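PDB 4GYI: Rio2 kinase from Chaetomium thermophilum, which binds ADP and magnesium, acts in maturation of the pre-40S ribosomal subunit, and is probably a serine/threonine protein kinase of the RIO family. Local coordinates for residues A[76-82]-A[149-153]. Sequence-based numbering, arbitrary orientation.
Sequences RLTYGGL and TGSWM
M153 and Y79 carry most of this contact. The M153 chain runs extended beyond CG (chi2 177°, chi3 -179°) and drives its methyl into the turn between strand 75-77 and helix 79-92. There M153 CE lies 3.1 Å from T78 O, a tight approach, and 3.7 Å from CD1 of Y79. Farther back, M153 CG packs on L82 CD2 at 3.8 Å, the two side chains passing in opposite directions. The Y79 ring reaches across to the first turn of helix 149-172. T149 sets its methyl over one face of that ring, a CH-pi contact with CG2 4.1 Å from the Y79 centroid and 27° off the normal. With CG2 anti to the backbone N, this T149 methyl also touches R76 NH1. The T149 hydroxyl oxygen, OG1, lies 3.7 Å above the R76 guanidinium plane, toward its rim. The Y79 hydroxyl ends near W152, with OH 3.7 Å from CD1. Cutting this tyrosine back to an alanine is likely to strip the T149 methyl of its ring and open a gap beside M153 CE.

Several bonds fix the frame. T78 is the N-cap of helix 79-92, its OG1 accepting from G81 N at 3.2 Å; G62 O is a further partner of this hydroxyl. W152 NE1 bonds to L144 O, and Y79 stacks with Y143. The contact thus joins the N-terminal winged-helix region to the RIO kinase domain, away from the nucleotide. Apolar and CH-pi packing, rather than polar bonding, holds the two segments together.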
loop_
_atom_site.group_PDB
_atom_site.type_symbol
_atom_site.label_atom_id
_atom_site.label_comp_id
_atom_site.label_asym_id
_atom_site.label_seq_id
_atom_site.Cartn_x
_atom_site.Cartn_y
_atom_site.Cartn_z
ATOM N N ARG A 76 2.621 -3.279 -24.565
ATOM C CA ARG A 76 2.014 -2.844 -23.321
ATOM C C ARG A 76 3.074 -2.742 -22.251
ATOM O O ARG A 76 4.108 -3.408 -22.311
ATOM C CB ARG A 76 0.928 -3.817 -22.862
ATOM C CG ARG A 76 1.448 -5.195 -22.538
ATOM C CD ARG A 76 0.353 -6.088 -21.971
ATOM N NE ARG A 76 0.865 -7.419 -21.664
ATOM C CZ ARG A 76 1.493 -7.728 -20.537
ATOM N NH1 ARG A 76 1.682 -6.799 -19.609
ATOM N NH2 ARG A 76 1.939 -8.957 -20.342
ATOM N N LEU A 77 2.796 -1.907 -21.265
ATOM C CA LEU A 77 3.613 -1.825 -20.075
ATOM C C LEU A 77 3.446 -3.118 -19.267
ATOM O O LEU A 77 2.341 -3.656 -19.179
ATOM C CB LEU A 77 3.125 -0.630 -19.272
ATOM C CG LEU A 77 3.954 -0.035 -18.152
ATOM C CD1 LEU A 77 5.261 0.489 -18.706
ATOM C CD2 LEU A 77 3.131 1.083 -17.518
ATOM N N THR A 78 4.531 -3.640 -18.699
ATOM C CA THR A 78 4.393 -4.753 -17.766
ATOM C C THR A 78 4.404 -4.221 -16.340
ATOM O O THR A 78 4.629 -3.030 -16.113
ATOM C CB THR A 78 5.515 -5.790 -17.895
ATOM O OG1 THR A 78 6.771 -5.178 -17.566
ATOM C CG2 THR A 78 5.552 -6.370 -19.296
ATOM N N TYR A 79 4.141 -5.095 -15.381
ATOM C CA TYR A 79 4.219 -4.710 -13.984
ATOM C C TYR A 79 5.621 -4.227 -13.604
ATOM O O TYR A 79 5.776 -3.249 -12.854
ATOM C CB TYR A 79 3.794 -5.882 -13.101
ATOM C CG TYR A 79 2.371 -6.342 -13.356
ATOM C CD1 TYR A 79 1.307 -5.489 -13.133
ATOM C CD2 TYR A 79 2.095 -7.626 -13.822
ATOM C CE1 TYR A 79 0.018 -5.886 -13.350
ATOM C CE2 TYR A 79 0.790 -8.036 -14.047
ATOM C CZ TYR A 79 -0.248 -7.158 -13.795
ATOM O OH TYR A 79 -1.561 -7.513 -14.008
ATOM N N GLY A 80 6.637 -4.904 -14.135
ATOM C CA GLY A 80 8.016 -4.514 -13.886
ATOM C C GLY A 80 8.261 -3.107 -14.396
ATOM O O GLY A 80 8.924 -2.301 -13.740
ATOM N N GLY A 81 7.708 -2.805 -15.569
ATOM C CA GLY A 81 7.834 -1.476 -16.153
ATOM C C GLY A 81 7.297 -0.365 -15.263
ATOM O O GLY A 81 7.952 0.671 -15.086
ATOM N N LEU A 82 6.115 -0.593 -14.684
ATOM C CA LEU A 82 5.491 0.361 -13.761
ATOM C C LEU A 82 6.329 0.553 -12.489
ATOM O O LEU A 82 6.554 1.683 -12.049
ATOM C CB LEU A 82 4.057 -0.105 -13.409
ATOM C CG LEU A 82 3.144 0.919 -12.713
ATOM C CD1 LEU A 82 2.814 2.083 -13.665
ATOM C CD2 LEU A 82 1.866 0.281 -12.164
ATOM N N THR A 149 -4.219 -6.395 -17.366
ATOM C CA THR A 149 -3.028 -5.889 -16.694
ATOM C C THR A 149 -3.193 -4.422 -16.300
ATOM O O THR A 149 -2.866 -4.022 -15.173
ATOM C CB THR A 149 -1.785 -6.058 -17.607
ATOM O OG1 THR A 149 -1.461 -7.449 -17.702
ATOM C CG2 THR A 149 -0.592 -5.328 -17.049
ATOM N N GLY A 150 -3.726 -3.632 -17.229
ATOM C CA GLY A 150 -3.969 -2.224 -16.991
ATOM C C GLY A 150 -4.971 -2.018 -15.869
ATOM O O GLY A 150 -4.850 -1.078 -15.099
ATOM N N SER A 151 -5.961 -2.894 -15.757
ATOM C CA SER A 151 -6.936 -2.750 -14.672
ATOM C C SER A 151 -6.301 -3.005 -13.309
ATOM O O SER A 151 -6.537 -2.245 -12.370
ATOM C CB SER A 151 -8.160 -3.649 -14.865
ATOM O OG SER A 151 -8.801 -3.380 -16.098
ATOM N N TRP A 152 -5.491 -4.056 -13.186
ATOM C CA TRP A 152 -4.808 -4.309 -11.905
ATOM C C TRP A 152 -3.867 -3.175 -11.512
ATOM O O TRP A 152 -3.791 -2.802 -10.349
ATOM C CB TRP A 152 -4.048 -5.636 -11.908
ATOM C CG TRP A 152 -4.946 -6.843 -11.886
ATOM C CD1 TRP A 152 -4.998 -7.831 -12.816
ATOM C CD2 TRP A 152 -5.928 -7.171 -10.892
ATOM N NE1 TRP A 152 -5.940 -8.764 -12.459
ATOM C CE2 TRP A 152 -6.520 -8.387 -11.277
ATOM C CE3 TRP A 152 -6.360 -6.558 -9.713
ATOM C CZ2 TRP A 152 -7.543 -9.003 -10.531
ATOM C CZ3 TRP A 152 -7.373 -7.179 -8.966
ATOM C CH2 TRP A 152 -7.955 -8.380 -9.386
ATOM N N MET A 153 -3.168 -2.631 -12.502
ATOM C CA MET A 153 -2.264 -1.506 -12.301
ATOM C C MET A 153 -3.041 -0.308 -11.824
ATOM O O MET A 153 -2.633 0.351 -10.883
ATOM C CB MET A 153 -1.542 -1.144 -13.602
ATOM C CG MET A 153 -0.420 -2.096 -13.957
ATOM S SD MET A 153 0.289 -1.616 -15.555
ATOM C CE MET A 153 1.512 -2.879 -15.738
#